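Local coordinates for protein putative alpha-galactosidase (Bacteroides fragilis, PDB 4NZJ) that probably hydrolyses terminal, non-reducing alpha-D-galactose residues from alpha-D-galactosides, at residues Pro40-Ala45 and Lys76-Leu81; Leu120-Ala125 and Asn362-Met367; Tyr219-Ala224 and Met232-Lys237. All blocks are in the same frame, centred on the assembly; numbering follows the deposited sequence.

Contact 1 belongs to the N-terminal Ig-like domain, while contacts 2 and 3 both lie in the catalytic beta/alpha barrel. Centre to centre, contacts 1 and 2 are about 26 Å apart, with nearest atoms about 14 Å apart. Contact 3 is about 45 Å from contact 1, again between centres, on the opposite side of the chain's centre. Along the chain, contact 3 is nested inside the loop closed by contact 2; their centres are about 31 Å apart. At contact 3, the side chain of Asp220 lies about 3 Å from a glycerol, probably from the crystallisation liquor, which may mark a pocket; TIM barrels carry their active sites at the C-terminal ends of their strands.

Contact 1 (Pro40-Ala45 and Lys76-Leu81); sequences PMQWSA and KAENAL
Gln42 O accepts the backbone N-H of Glu78 at 2.8 Å; the CA-H of Ala77 leans on it, and a water donates to it. That water also meets Ser44 OG and Glu78 OE1, and has more acceptors in reach than protons. The bond belongs to the antiparallel pairing of strands 42-46 and 69-79 in the Ig-like domain, where strand 42-46 is outermost in its sheet. Gln42 N returns a bond to Glu78 O, and Ser44 and Lys76 form the next hydrogen-bonded pair. Between these, Trp43 and Ala77 form a non-hydrogen-bonded pair, their side chains against strand 28-36. Small Ala77 suits this place: its CB lies 3.9 Å from Trp43 CD1 and, in one of two conformers, 4.0 Å from SE of Met41, a selenomethionine. Met41 CG lies over one face of the indole near its rim, while NE1 bonds to Thr35. Gln42, Ser44, Lys76 and Glu78 lie on the other face. There the extended Lys76 (CG anti to the backbone N, chi1 -173°) places NZ 3.1 Å from OE2 of one Glu78 conformer, a salt bridge from above the carboxylate plane. Further along, Asn79 OD1 accepts Leu81 N in an Asx turn.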
ATOM      1  N   PRO A  40      -1.529  24.053  14.532  1.00 35.78           N
ATOM      2  CA  PRO A  40      -2.724  23.797  13.717  1.00 35.46           C
ATOM      3  C   PRO A  40      -2.534  24.068  12.221  1.00 36.08           C
ATOM      4  O   PRO A  40      -1.677  24.865  11.828  1.00 36.27           O
ATOM      5  CB  PRO A  40      -3.771  24.746  14.313  1.00 37.32           C
ATOM      6  CG  PRO A  40      -2.981  25.846  14.915  1.00 38.77           C
ATOM      7  CD  PRO A  40      -1.714  25.219  15.416  1.00 38.11           C
HETATM    8  N   MSE A  41      -3.347  23.391  11.415  1.00 35.82           N
HETATM    9  CA  MSE A  41      -3.239  23.431   9.955  0.80 35.06           C
HETATM   10  C   MSE A  41      -4.577  23.793   9.367  1.00 35.37           C
HETATM   11  O   MSE A  41      -5.617  23.416   9.901  1.00 36.95           O
HETATM   12  CB  MSE A  41      -2.793  22.034   9.512  0.80 33.17           C
HETATM   13  CG  MSE A  41      -2.535  21.857   8.014  0.80 31.14           C
HETATM   14 SE   MSE A  41      -0.813  22.643   7.464  0.60 28.39          SE
HETATM   15  CE  MSE A  41       0.401  21.262   8.172  0.80 26.81           C
ATOM     16  N   GLN A  42      -4.553  24.525   8.256  1.00 35.96           N
ATOM     17  CA  GLN A  42      -5.765  24.869   7.517  1.00 38.06           C
ATOM     18  C   GLN A  42      -5.583  24.482   6.055  1.00 35.50           C
ATOM     19  O   GLN A  42      -4.524  24.722   5.472  1.00 35.41           O
ATOM     20  CB  GLN A  42      -6.061  26.364   7.633  1.00 43.82           C
ATOM     21  CG  GLN A  42      -7.146  26.860   6.688  1.00 49.19           C
ATOM     22  CD  GLN A  42      -7.559  28.288   6.971  1.00 54.64           C
ATOM     23  OE1 GLN A  42      -7.296  29.188   6.175  1.00 59.31           O
ATOM     24  NE2 GLN A  42      -8.205  28.505   8.114  1.00 56.25           N
ATOM     25  N   TRP A  43      -6.622  23.898   5.467  1.00 31.13           N
ATOM     26  CA  TRP A  43      -6.592  23.485   4.067  1.00 30.11           C
ATOM     27  C   TRP A  43      -7.612  24.251   3.233  1.00 30.60           C
ATOM     28  O   TRP A  43      -8.659  24.664   3.737  1.00 31.81           O
ATOM     29  CB  TRP A  43      -6.919  22.004   3.951  1.00 28.43           C
ATOM     30  CG  TRP A  43      -5.881  21.066   4.466  1.00 27.05           C
ATOM     31  CD1 TRP A  43      -4.886  20.474   3.746  1.00 27.76           C
ATOM     32  CD2 TRP A  43      -5.766  20.565   5.802  1.00 27.26           C
ATOM     33  NE1 TRP A  43      -4.148  19.642   4.553  1.00 26.37           N
ATOM     34  CE2 TRP A  43      -4.665  19.680   5.821  1.00 26.97           C
ATOM     35  CE3 TRP A  43      -6.478  20.781   6.986  1.00 28.43           C
ATOM     36  CZ2 TRP A  43      -4.262  19.009   6.980  1.00 27.27           C
ATOM     37  CZ3 TRP A  43      -6.075  20.117   8.141  1.00 28.34           C
ATOM     38  CH2 TRP A  43      -4.977  19.237   8.125  1.00 28.74           C
ATOM     39  N   SER A  44      -7.304  24.427   1.953  1.00 30.03           N
ATOM     40  CA  SER A  44      -8.259  24.975   0.992  1.00 31.60           C
ATOM     41  C   SER A  44      -7.974  24.416  -0.397  1.00 30.85           C
ATOM     42  O   SER A  44      -6.945  23.765  -0.615  1.00 29.00           O
ATOM     43  CB  SER A  44      -8.210  26.507   0.984  1.00 33.75           C
ATOM     44  OG  SER A  44      -6.921  26.982   0.641  1.00 35.34           O
ATOM     45  N   ALA A  45      -8.892  24.653  -1.329  1.00 31.15           N
ATOM     46  CA  ALA A  45      -8.739  24.136  -2.684  1.00 30.97           C
ATOM     47  C   ALA A  45      -9.319  25.074  -3.727  1.00 32.31           C
ATOM     48  O   ALA A  45     -10.263  25.822  -3.454  1.00 33.44           O
ATOM     49  CB  ALA A  45      -9.379  22.761  -2.805  1.00 29.55           C
ATOM     50  N   LYS A  76      -4.097  23.624  -1.140  1.00 29.95           N
ATOM     51  CA  LYS A  76      -3.262  24.510  -0.349  1.00 31.31           C
ATOM     52  C   LYS A  76      -3.379  24.138   1.126  1.00 30.74           C
ATOM     53  O   LYS A  76      -4.479  23.934   1.634  1.00 32.29           O
ATOM     54  CB  LYS A  76      -3.691  25.961  -0.566  1.00 34.52           C
ATOM     55  CG  LYS A  76      -2.794  26.993   0.086  1.00 38.08           C
ATOM     56  CD  LYS A  76      -3.275  28.394  -0.250  1.00 42.05           C
ATOM     57  CE  LYS A  76      -2.372  29.455   0.351  1.00 46.54           C
ATOM     58  NZ  LYS A  76      -2.998  30.807   0.309  1.00 51.29           N
ATOM     59  N   ALA A  77      -2.237  24.020   1.793  1.00 29.46           N
ATOM     60  CA  ALA A  77      -2.185  23.801   3.230  1.00 28.47           C
ATOM     61  C   ALA A  77      -1.403  24.952   3.826  1.00 29.55           C
ATOM     62  O   ALA A  77      -0.371  25.335   3.275  1.00 30.26           O
ATOM     63  CB  ALA A  77      -1.505  22.480   3.539  1.00 27.37           C
ATOM     64  N   GLU A  78      -1.902  25.500   4.936  1.00 30.45           N
ATOM     65  CA  GLU A  78      -1.301  26.663   5.593  0.50 32.24           C
ATOM     66  C   GLU A  78      -1.166  26.435   7.094  1.00 31.27           C
ATOM     67  O   GLU A  78      -2.107  25.971   7.736  1.00 30.45           O
ATOM     68  CB  GLU A  78      -2.181  27.903   5.399  0.50 35.06           C
ATOM     69  CG  GLU A  78      -2.546  28.242   3.964  0.50 37.29           C
ATOM     70  CD  GLU A  78      -3.548  29.382   3.882  0.50 40.38           C
ATOM     71  OE1 GLU A  78      -4.711  29.196   4.308  0.50 40.60           O
ATOM     72  OE2 GLU A  78      -3.174  30.470   3.395  0.50 43.78           O
ATOM     73  N   ASN A  79      -0.009  26.780   7.651  1.00 32.07           N
ATOM     74  CA  ASN A  79       0.166  26.850   9.100  1.00 32.26           C
ATOM     75  C   ASN A  79       0.928  28.135   9.458  1.00 35.10           C
ATOM     76  O   ASN A  79       1.175  28.977   8.586  1.00 35.07           O
ATOM     77  CB  ASN A  79       0.839  25.580   9.657  1.00 31.07           C
ATOM     78  CG  ASN A  79       2.285  25.418   9.216  1.00 31.19           C
ATOM     79  OD1 ASN A  79       2.925  26.361   8.756  1.00 32.82           O
ATOM     80  ND2 ASN A  79       2.812  24.205   9.372  1.00 30.69           N
ATOM     81  N   ALA A  80       1.295  28.286  10.727  1.00 35.44           N
ATOM     82  CA  ALA A  80       1.997  29.484  11.197  1.00 38.38           C
ATOM     83  C   ALA A  80       3.336  29.747  10.487  1.00 38.36           C
ATOM     84  O   ALA A  80       3.794  30.890  10.442  1.00 39.02           O
ATOM     85  CB  ALA A  80       2.214  29.401  12.702  1.00 39.56           C
ATOM     86  N   LEU A  81       3.951  28.700   9.938  1.00 38.10           N
ATOM     87  CA  LEU A  81       5.284  28.802   9.340  1.00 39.34           C
ATOM     88  C   LEU A  81       5.305  28.924   7.814  1.00 40.69           C
ATOM     89  O   LEU A  81       6.353  29.226   7.245  1.00 44.08           O
ATOM     90  CB  LEU A  81       6.145  27.610   9.768  1.00 39.25           C
ATOM     91  CG  LEU A  81       6.338  27.436  11.278  1.00 41.20           C
ATOM     92  CD1 LEU A  81       7.188  26.208  11.562  1.00 41.42           C
ATOM     93  CD2 LEU A  81       6.963  28.674  11.905  1.00 44.31           C
TER
HETATM   94  O   HOH W   1       0.328  26.536  13.075  1.00 32.90           O
HETATM   95  O   HOH W   2      -5.344  26.713   3.104  1.00 38.68           O

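Contact 2 (Leu120-Ala125 and Asn362-Met367); sequences LQTADA and NDVRNM
Arg365 is bent at chi3 (-60°), which turns its guanidinium toward Gln121, and Gln121 reaches out to meet it with a chain extended beyond CG (chi2 -177°). The result is a hydrogen bond from Arg365 NH1 to Gln121 OE1 at 2.9 Å. The oxygen lies almost in the guanidinium plane, and the amide and guanidinium planes are only 23° apart. Gln121 NE2 bonds to Glu117 OE2, which would tend to polarise the amide and make OE1 a better acceptor. Helix 116-128, which follows the first strand of the barrel, is thus joined to the loop after strand 358-360, the eighth, beside the place where the TIM barrel closes.

Asp363 fixes the arginine from within its own loop. Arg365 NE bonds to OD1 at 2.9 Å on that oxygen's syn side, and Arg365 NH2 meets OD2, so two nitrogens bind the carboxylate side-on. OD1 also accepts Arg365 N in an Asx turn, within the type I turn from Asp363 to Asn366. A water donates to Asp363 OD1 and to Thr122 OG1, and accepts from Val364 N; Thr122 OG1 is itself paired with Leu118 O of the same helix.

Beside these polar groups the contact is apolar. Thr122 CG2 and Val364 CG2 press together at 3.5 Å, tighter than usual for two carbons, their side chains crossing at about a right angle. Ala125 offers only a methyl, which lets Arg365 CA come within 3.7 Å of its CB. The branched Thr122 serves both parts, with its hydroxyl on the water and its methyl on the valine.

Asp363 probably offsets the arginine's charge, and NH1 gives a directional bond to a neutral amide.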
ATOM      1  N   LEU A 120     -10.415   1.014  16.468  1.00 19.81           N
ATOM      2  CA  LEU A 120     -10.504   2.457  16.705  1.00 20.63           C
ATOM      3  C   LEU A 120      -9.208   2.998  17.301  1.00 20.65           C
ATOM      4  O   LEU A 120      -8.738   4.068  16.904  1.00 20.26           O
ATOM      5  CB  LEU A 120     -11.691   2.796  17.608  1.00 22.73           C
ATOM      6  CG  LEU A 120     -13.031   3.070  16.916  1.00 27.02           C
ATOM      7  CD1 LEU A 120     -13.312   2.128  15.761  1.00 26.73           C
ATOM      8  CD2 LEU A 120     -14.167   3.057  17.926  1.00 28.35           C
ATOM      9  N   GLN A 121      -8.622   2.253  18.236  1.00 19.80           N
ATOM     10  CA  GLN A 121      -7.319   2.622  18.800  1.00 20.17           C
ATOM     11  C   GLN A 121      -6.245   2.677  17.721  1.00 20.29           C
ATOM     12  O   GLN A 121      -5.371   3.541  17.740  1.00 19.99           O
ATOM     13  CB  GLN A 121      -6.885   1.619  19.866  1.00 21.45           C
ATOM     14  CG  GLN A 121      -7.587   1.757  21.197  1.00 24.91           C
ATOM     15  CD  GLN A 121      -7.058   0.777  22.223  1.00 27.18           C
ATOM     16  OE1 GLN A 121      -5.959   0.234  22.077  1.00 27.57           O
ATOM     17  NE2 GLN A 121      -7.832   0.549  23.274  1.00 29.54           N
ATOM     18  N   THR A 122      -6.300   1.731  16.795  1.00 19.61           N
ATOM     19  CA  THR A 122      -5.357   1.692  15.696  1.00 18.98           C
ATOM     20  C   THR A 122      -5.508   2.919  14.791  1.00 19.11           C
ATOM     21  O   THR A 122      -4.511   3.558  14.453  1.00 18.34           O
ATOM     22  CB  THR A 122      -5.504   0.381  14.905  1.00 19.88           C
ATOM     23  OG1 THR A 122      -5.134  -0.713  15.753  1.00 19.50           O
ATOM     24  CG2 THR A 122      -4.633   0.389  13.662  1.00 20.48           C
ATOM     25  N   ALA A 123      -6.743   3.249  14.416  1.00 18.79           N
ATOM     26  CA  ALA A 123      -7.022   4.470  13.649  1.00 18.60           C
ATOM     27  C   ALA A 123      -6.498   5.721  14.371  1.00 18.15           C
ATOM     28  O   ALA A 123      -5.835   6.565  13.764  1.00 18.74           O
ATOM     29  CB  ALA A 123      -8.515   4.602  13.382  1.00 18.41           C
ATOM     30  N   ASP A 124      -6.784   5.835  15.664  1.00 19.06           N
ATOM     31  CA  ASP A 124      -6.334   6.987  16.451  1.00 21.02           C
ATOM     32  C   ASP A 124      -4.807   7.111  16.426  1.00 20.55           C
ATOM     33  O   ASP A 124      -4.261   8.211  16.298  1.00 21.39           O
ATOM     34  CB  ASP A 124      -6.796   6.855  17.903  1.00 21.48           C
ATOM     35  CG  ASP A 124      -8.301   7.026  18.077  1.00 24.01           C
ATOM     36  OD1 ASP A 124      -9.000   7.418  17.122  1.00 24.31           O
ATOM     37  OD2 ASP A 124      -8.789   6.776  19.202  1.00 27.24           O
ATOM     38  N   ALA A 125      -4.123   5.975  16.546  1.00 19.57           N
ATOM     39  CA  ALA A 125      -2.661   5.962  16.561  1.00 19.21           C
ATOM     40  C   ALA A 125      -2.076   6.373  15.213  1.00 18.48           C
ATOM     41  O   ALA A 125      -1.056   7.055  15.161  1.00 20.00           O
ATOM     42  CB  ALA A 125      -2.145   4.590  16.963  1.00 20.37           C
ATOM     43  N   ASN A 362       2.512  -4.629  11.485  1.00 21.18           N
ATOM     44  CA  ASN A 362       2.956  -4.376  12.851  1.00 21.73           C
ATOM     45  C   ASN A 362       1.837  -3.724  13.659  1.00 22.50           C
ATOM     46  O   ASN A 362       0.836  -3.254  13.096  1.00 21.33           O
ATOM     47  CB  ASN A 362       4.196  -3.472  12.819  1.00 20.79           C
ATOM     48  CG  ASN A 362       5.052  -3.569  14.072  1.00 22.73           C
ATOM     49  OD1 ASN A 362       4.680  -4.180  15.078  1.00 24.29           O
ATOM     50  ND2 ASN A 362       6.220  -2.943  14.015  1.00 23.73           N
ATOM     51  N   ASP A 363       1.994  -3.724  14.977  1.00 22.55           N
ATOM     52  CA  ASP A 363       1.073  -3.031  15.868  1.00 23.18           C
ATOM     53  C   ASP A 363       1.421  -1.552  15.815  1.00 24.38           C
ATOM     54  O   ASP A 363       2.426  -1.126  16.383  1.00 26.90           O
ATOM     55  CB  ASP A 363       1.204  -3.565  17.296  1.00 24.23           C
ATOM     56  CG  ASP A 363       0.157  -2.991  18.254  1.00 25.19           C
ATOM     57  OD1 ASP A 363      -0.570  -2.035  17.902  1.00 24.20           O
ATOM     58  OD2 ASP A 363       0.050  -3.518  19.380  1.00 26.61           O
ATOM     59  N   VAL A 364       0.587  -0.765  15.149  1.00 24.24           N
ATOM     60  CA  VAL A 364       0.919   0.639  14.905  1.00 25.12           C
ATOM     61  C   VAL A 364       0.631   1.564  16.094  1.00 25.35           C
ATOM     62  O   VAL A 364       0.878   2.764  16.020  1.00 25.94           O
ATOM     63  CB  VAL A 364       0.256   1.176  13.606  1.00 26.56           C
ATOM     64  CG1 VAL A 364       0.761   0.411  12.391  1.00 28.03           C
ATOM     65  CG2 VAL A 364      -1.257   1.113  13.691  1.00 29.56           C
ATOM     66  N   ARG A 365       0.136   1.007  17.200  1.00 23.33           N
ATOM     67  CA  ARG A 365      -0.149   1.794  18.396  1.00 25.20           C
ATOM     68  C   ARG A 365       1.084   2.079  19.254  1.00 26.62           C
ATOM     69  O   ARG A 365       1.083   3.048  20.015  1.00 28.80           O
ATOM     70  CB  ARG A 365      -1.161   1.071  19.280  1.00 26.66           C
ATOM     71  CG  ARG A 365      -2.509   0.799  18.632  1.00 25.78           C
ATOM     72  CD  ARG A 365      -3.365  -0.071  19.535  1.00 27.03           C
ATOM     73  NE  ARG A 365      -2.721  -1.359  19.787  1.00 26.72           N
ATOM     74  CZ  ARG A 365      -3.091  -2.228  20.725  1.00 28.18           C
ATOM     75  NH1 ARG A 365      -4.112  -1.976  21.536  1.00 29.36           N
ATOM     76  NH2 ARG A 365      -2.413  -3.361  20.860  1.00 28.52           N
ATOM     77  N   ASN A 366       2.113   1.235  19.157  1.00 26.19           N
ATOM     78  CA  ASN A 366       3.249   1.308  20.077  0.60 28.62           C
ATOM     79  C   ASN A 366       4.593   1.057  19.391  1.00 28.52           C
ATOM     80  O   ASN A 366       5.467   0.365  19.925  1.00 32.55           O
ATOM     81  CB  ASN A 366       3.028   0.336  21.246  0.60 30.97           C
ATOM     82  CG  ASN A 366       2.473  -1.000  20.792  0.60 31.58           C
ATOM     83  OD1 ASN A 366       3.049  -1.653  19.921  0.60 30.66           O
ATOM     84  ND2 ASN A 366       1.336  -1.407  21.366  0.60 32.66           N
HETATM   85  N   MSE A 367       4.769   1.648  18.219  1.00 26.53           N
HETATM   86  CA  MSE A 367       6.031   1.492  17.506  0.50 26.29           C
HETATM   87  C   MSE A 367       7.060   2.438  18.041  1.00 25.75           C
HETATM   88  O   MSE A 367       6.732   3.458  18.661  1.00 26.69           O
HETATM   89  CB  MSE A 367       5.830   1.703  16.022  0.50 25.55           C
HETATM   90  CG  MSE A 367       4.901   0.604  15.547  0.50 26.31           C
HETATM   91 SE   MSE A 367       4.893   0.581  13.597  0.38 25.84          SE
HETATM   92  CE  MSE A 367       3.918   2.265  13.298  0.50 24.45           C
TER
HETATM   93  O   HOH W   3      -2.280  -1.739  15.583  1.00 19.91           O

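Contact 3 (Tyr219-Ala224 and Met232-Lys237); sequences YDYCNA and MERYAK
Tyr235 leaves helix 228-243 at CB with CG anti to the carbonyl carbon (chi1 -81°), and its ring passes between Tyr219 and Tyr221. On one side of the ring, Tyr235 CE1 lies 3.6 Å from Tyr219 CD2, which Tyr235 CD1 also touches. These two ring planes stand 89° apart in an oblique pairing. On the other side, Tyr235 CE2 touches Tyr221 CD1, also at 3.6 Å; here the planes are closer to parallel, but the rings are slid apart and barely overlap. At the tip, Tyr235 OH donates to Tyr219 O at 2.8 Å, with the carbonyl oxygen near the plane of the phenol ring, and also rests 3.4 Å from Tyr221 CB. Tyrosine suits this buried place because its ring packs against both neighbouring tyrosines while its hydroxyl reaches the strand backbone.

The aromatic cluster ties strand 216-220 to the helix that follows it, within one beta-alpha-beta unit of the TIM barrel. Just beyond Tyr219, the CB of Asp220 points away from the helix, and OD2 bonds to Tyr184 and to a glycerol, probably a crystallisation additive. The chain then bends through a type II turn from Tyr221 to Ala224, in which Asn223 takes the positive phi and Cys222 forms a disulfide with Cys192.

Ala224 CB sits over one face of the Tyr221 ring near its rim and lies 3.7 Å from Arg234 NH1. That nitrogen donates to Ala187 O and, at 2.9 Å, to a water that in turn donates to Asn223 O, while Arg234 NE pairs with Glu230. A second water accepts from Tyr219 OH at 2.7 Å and donates to Arg234 O.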
ATOM      1  N   TYR A 219      -9.855 -11.164  -0.590  1.00 16.32           N
ATOM      2  CA  TYR A 219     -10.606 -12.367  -0.928  1.00 16.98           C
ATOM      3  C   TYR A 219      -9.650 -13.548  -1.069  1.00 17.02           C
ATOM      4  O   TYR A 219      -8.927 -13.677  -2.055  1.00 17.44           O
ATOM      5  CB  TYR A 219     -11.418 -12.126  -2.198  1.00 17.84           C
ATOM      6  CG  TYR A 219     -12.652 -12.994  -2.369  1.00 17.47           C
ATOM      7  CD1 TYR A 219     -13.536 -13.211  -1.309  1.00 18.47           C
ATOM      8  CD2 TYR A 219     -12.967 -13.558  -3.607  1.00 17.51           C
ATOM      9  CE1 TYR A 219     -14.672 -13.983  -1.472  1.00 19.08           C
ATOM     10  CE2 TYR A 219     -14.109 -14.328  -3.779  1.00 18.70           C
ATOM     11  CZ  TYR A 219     -14.961 -14.537  -2.707  1.00 18.57           C
ATOM     12  OH  TYR A 219     -16.102 -15.296  -2.869  1.00 19.71           O
ATOM     13  N   ASP A 220      -9.661 -14.391  -0.046  1.00 17.33           N
ATOM     14  CA  ASP A 220      -8.717 -15.489   0.119  1.00 17.95           C
ATOM     15  C   ASP A 220      -9.214 -16.733  -0.615  1.00 18.77           C
ATOM     16  O   ASP A 220     -10.386 -16.815  -0.991  1.00 18.79           O
ATOM     17  CB  ASP A 220      -8.593 -15.779   1.621  1.00 19.48           C
ATOM     18  CG  ASP A 220      -7.232 -16.285   2.028  1.00 26.24           C
ATOM     19  OD1 ASP A 220      -6.472 -16.799   1.179  1.00 24.12           O
ATOM     20  OD2 ASP A 220      -6.929 -16.159   3.238  1.00 29.74           O
ATOM     21  N   TYR A 221      -8.323 -17.701  -0.807  1.00 18.70           N
ATOM     22  CA  TYR A 221      -8.632 -18.870  -1.622  1.00 19.78           C
ATOM     23  C   TYR A 221      -8.520 -20.194  -0.867  1.00 21.14           C
ATOM     24  O   TYR A 221      -8.434 -21.255  -1.488  1.00 22.15           O
ATOM     25  CB  TYR A 221      -7.766 -18.887  -2.899  1.00 19.64           C
ATOM     26  CG  TYR A 221      -8.413 -19.687  -4.000  1.00 19.44           C
ATOM     27  CD1 TYR A 221      -9.629 -19.287  -4.543  1.00 19.53           C
ATOM     28  CD2 TYR A 221      -7.838 -20.865  -4.473  1.00 20.40           C
ATOM     29  CE1 TYR A 221     -10.251 -20.024  -5.530  1.00 20.67           C
ATOM     30  CE2 TYR A 221      -8.455 -21.608  -5.457  1.00 21.39           C
ATOM     31  CZ  TYR A 221      -9.662 -21.186  -5.981  1.00 21.32           C
ATOM     32  OH  TYR A 221     -10.292 -21.927  -6.944  1.00 22.89           O
ATOM     33  N   CYS A 222      -8.549 -20.162   0.466  1.00 21.28           N
ATOM     34  CA  CYS A 222      -8.546 -21.407   1.239  0.50 21.99           C
ATOM     35  C   CYS A 222      -9.784 -22.248   0.958  1.00 22.68           C
ATOM     36  O   CYS A 222     -10.875 -21.715   0.732  1.00 22.11           O
ATOM     37  CB  CYS A 222      -8.451 -21.138   2.741  0.50 22.72           C
ATOM     38  SG  CYS A 222      -6.797 -20.662   3.277  0.50 24.01           S
ATOM     39  N   ASN A 223      -9.602 -23.565   0.966  1.00 22.31           N
ATOM     40  CA  ASN A 223     -10.702 -24.522   0.820  1.00 23.61           C
ATOM     41  C   ASN A 223     -11.397 -24.512  -0.535  1.00 24.17           C
ATOM     42  O   ASN A 223     -12.477 -25.084  -0.679  1.00 27.08           O
ATOM     43  CB  ASN A 223     -11.732 -24.324   1.939  1.00 25.18           C
ATOM     44  CG  ASN A 223     -11.114 -24.455   3.313  1.00 26.77           C
ATOM     45  OD1 ASN A 223     -10.445 -25.444   3.601  1.00 27.49           O
ATOM     46  ND2 ASN A 223     -11.318 -23.455   4.164  1.00 27.39           N
ATOM     47  N   ALA A 224     -10.770 -23.882  -1.527  1.00 23.00           N
ATOM     48  CA  ALA A 224     -11.297 -23.847  -2.887  1.00 24.09           C
ATOM     49  C   ALA A 224     -10.471 -24.768  -3.782  1.00 24.65           C
ATOM     50  O   ALA A 224      -9.323 -25.075  -3.460  1.00 24.17           O
ATOM     51  CB  ALA A 224     -11.276 -22.429  -3.420  1.00 23.25           C
HETATM   52  N   MSE A 232     -10.327 -18.607 -11.341  1.00 21.75           N
HETATM   53  CA  MSE A 232     -10.563 -17.396 -12.125  0.50 22.45           C
HETATM   54  C   MSE A 232     -12.030 -17.048 -12.114  1.00 21.73           C
HETATM   55  O   MSE A 232     -12.393 -15.879 -11.983  1.00 22.29           O
HETATM   56  CB  MSE A 232     -10.066 -17.587 -13.560  0.50 24.48           C
HETATM   57  CG  MSE A 232      -8.549 -17.490 -13.650  0.50 25.48           C
HETATM   58 SE   MSE A 232      -7.927 -17.831 -15.489  0.38 28.41          SE
HETATM   59  CE  MSE A 232      -9.149 -16.571 -16.382  0.50 28.25           C
ATOM     60  N   GLU A 233     -12.883 -18.068 -12.236  1.00 22.13           N
ATOM     61  CA  GLU A 233     -14.338 -17.860 -12.253  0.60 23.08           C
ATOM     62  C   GLU A 233     -14.864 -17.379 -10.903  1.00 22.26           C
ATOM     63  O   GLU A 233     -15.715 -16.482 -10.852  1.00 21.18           O
ATOM     64  CB  GLU A 233     -15.084 -19.139 -12.658  0.60 25.22           C
ATOM     65  CG  GLU A 233     -14.896 -19.571 -14.106  0.60 28.20           C
ATOM     66  CD  GLU A 233     -15.534 -18.639 -15.125  0.60 30.88           C
ATOM     67  OE1 GLU A 233     -16.262 -17.701 -14.732  0.60 29.03           O
ATOM     68  OE2 GLU A 233     -15.306 -18.857 -16.336  0.60 32.78           O
ATOM     69  N   ARG A 234     -14.362 -17.960  -9.815  1.00 20.60           N
ATOM     70  CA  ARG A 234     -14.783 -17.552  -8.469  1.00 20.28           C
ATOM     71  C   ARG A 234     -14.373 -16.108  -8.175  1.00 18.93           C
ATOM     72  O   ARG A 234     -15.139 -15.339  -7.586  1.00 19.52           O
ATOM     73  CB  ARG A 234     -14.225 -18.502  -7.406  1.00 20.00           C
ATOM     74  CG  ARG A 234     -14.804 -19.904  -7.492  1.00 21.31           C
ATOM     75  CD  ARG A 234     -14.506 -20.726  -6.248  1.00 21.78           C
ATOM     76  NE  ARG A 234     -15.026 -22.081  -6.398  1.00 23.27           N
ATOM     77  CZ  ARG A 234     -15.207 -22.953  -5.408  1.00 24.32           C
ATOM     78  NH1 ARG A 234     -14.921 -22.645  -4.150  1.00 22.87           N
ATOM     79  NH2 ARG A 234     -15.695 -24.153  -5.686  1.00 25.97           N
ATOM     80  N   TYR A 235     -13.175 -15.732  -8.606  1.00 18.14           N
ATOM     81  CA  TYR A 235     -12.726 -14.351  -8.454  1.00 17.92           C
ATOM     82  C   TYR A 235     -13.520 -13.416  -9.356  1.00 19.21           C
ATOM     83  O   TYR A 235     -13.894 -12.328  -8.936  1.00 19.32           O
ATOM     84  CB  TYR A 235     -11.215 -14.224  -8.676  1.00 17.82           C
ATOM     85  CG  TYR A 235     -10.446 -14.613  -7.440  1.00 17.35           C
ATOM     86  CD1 TYR A 235     -10.430 -13.783  -6.325  1.00 16.93           C
ATOM     87  CD2 TYR A 235      -9.778 -15.832  -7.360  1.00 17.74           C
ATOM     88  CE1 TYR A 235      -9.757 -14.143  -5.174  1.00 17.17           C
ATOM     89  CE2 TYR A 235      -9.097 -16.199  -6.212  1.00 18.06           C
ATOM     90  CZ  TYR A 235      -9.094 -15.353  -5.122  1.00 17.57           C
ATOM     91  OH  TYR A 235      -8.424 -15.714  -3.978  1.00 18.69           O
ATOM     92  N   ALA A 236     -13.812 -13.848 -10.579  1.00 18.14           N
ATOM     93  CA  ALA A 236     -14.624 -13.026 -11.483  1.00 19.03           C
ATOM     94  C   ALA A 236     -16.024 -12.776 -10.917  1.00 19.65           C
ATOM     95  O   ALA A 236     -16.545 -11.669 -11.016  1.00 21.29           O
ATOM     96  CB  ALA A 236     -14.712 -13.663 -12.857  1.00 19.53           C
ATOM     97  N   LYS A 237     -16.622 -13.811 -10.335  1.00 20.17           N
ATOM     98  CA  LYS A 237     -17.963 -13.726  -9.747  1.00 21.55           C
ATOM     99  C   LYS A 237     -18.023 -12.678  -8.635  1.00 20.28           C
ATOM    100  O   LYS A 237     -18.927 -11.837  -8.612  1.00 20.96           O
ATOM    101  CB  LYS A 237     -18.380 -15.094  -9.198  1.00 24.46           C
ATOM    102  CG  LYS A 237     -19.729 -15.131  -8.489  1.00 28.74           C
ATOM    103  CD  LYS A 237     -20.891 -15.077  -9.458  1.00 33.37           C
ATOM    104  CE  LYS A 237     -22.219 -15.070  -8.712  1.00 37.55           C
ATOM    105  NZ  LYS A 237     -22.393 -16.267  -7.841  1.00 37.96           N
TER
HETATM  106  O   HOH W   4     -16.436 -16.476  -5.286  1.00 20.32           O
HETATM  107  O   HOH W   5     -14.903 -24.657  -2.053  1.00 29.23           O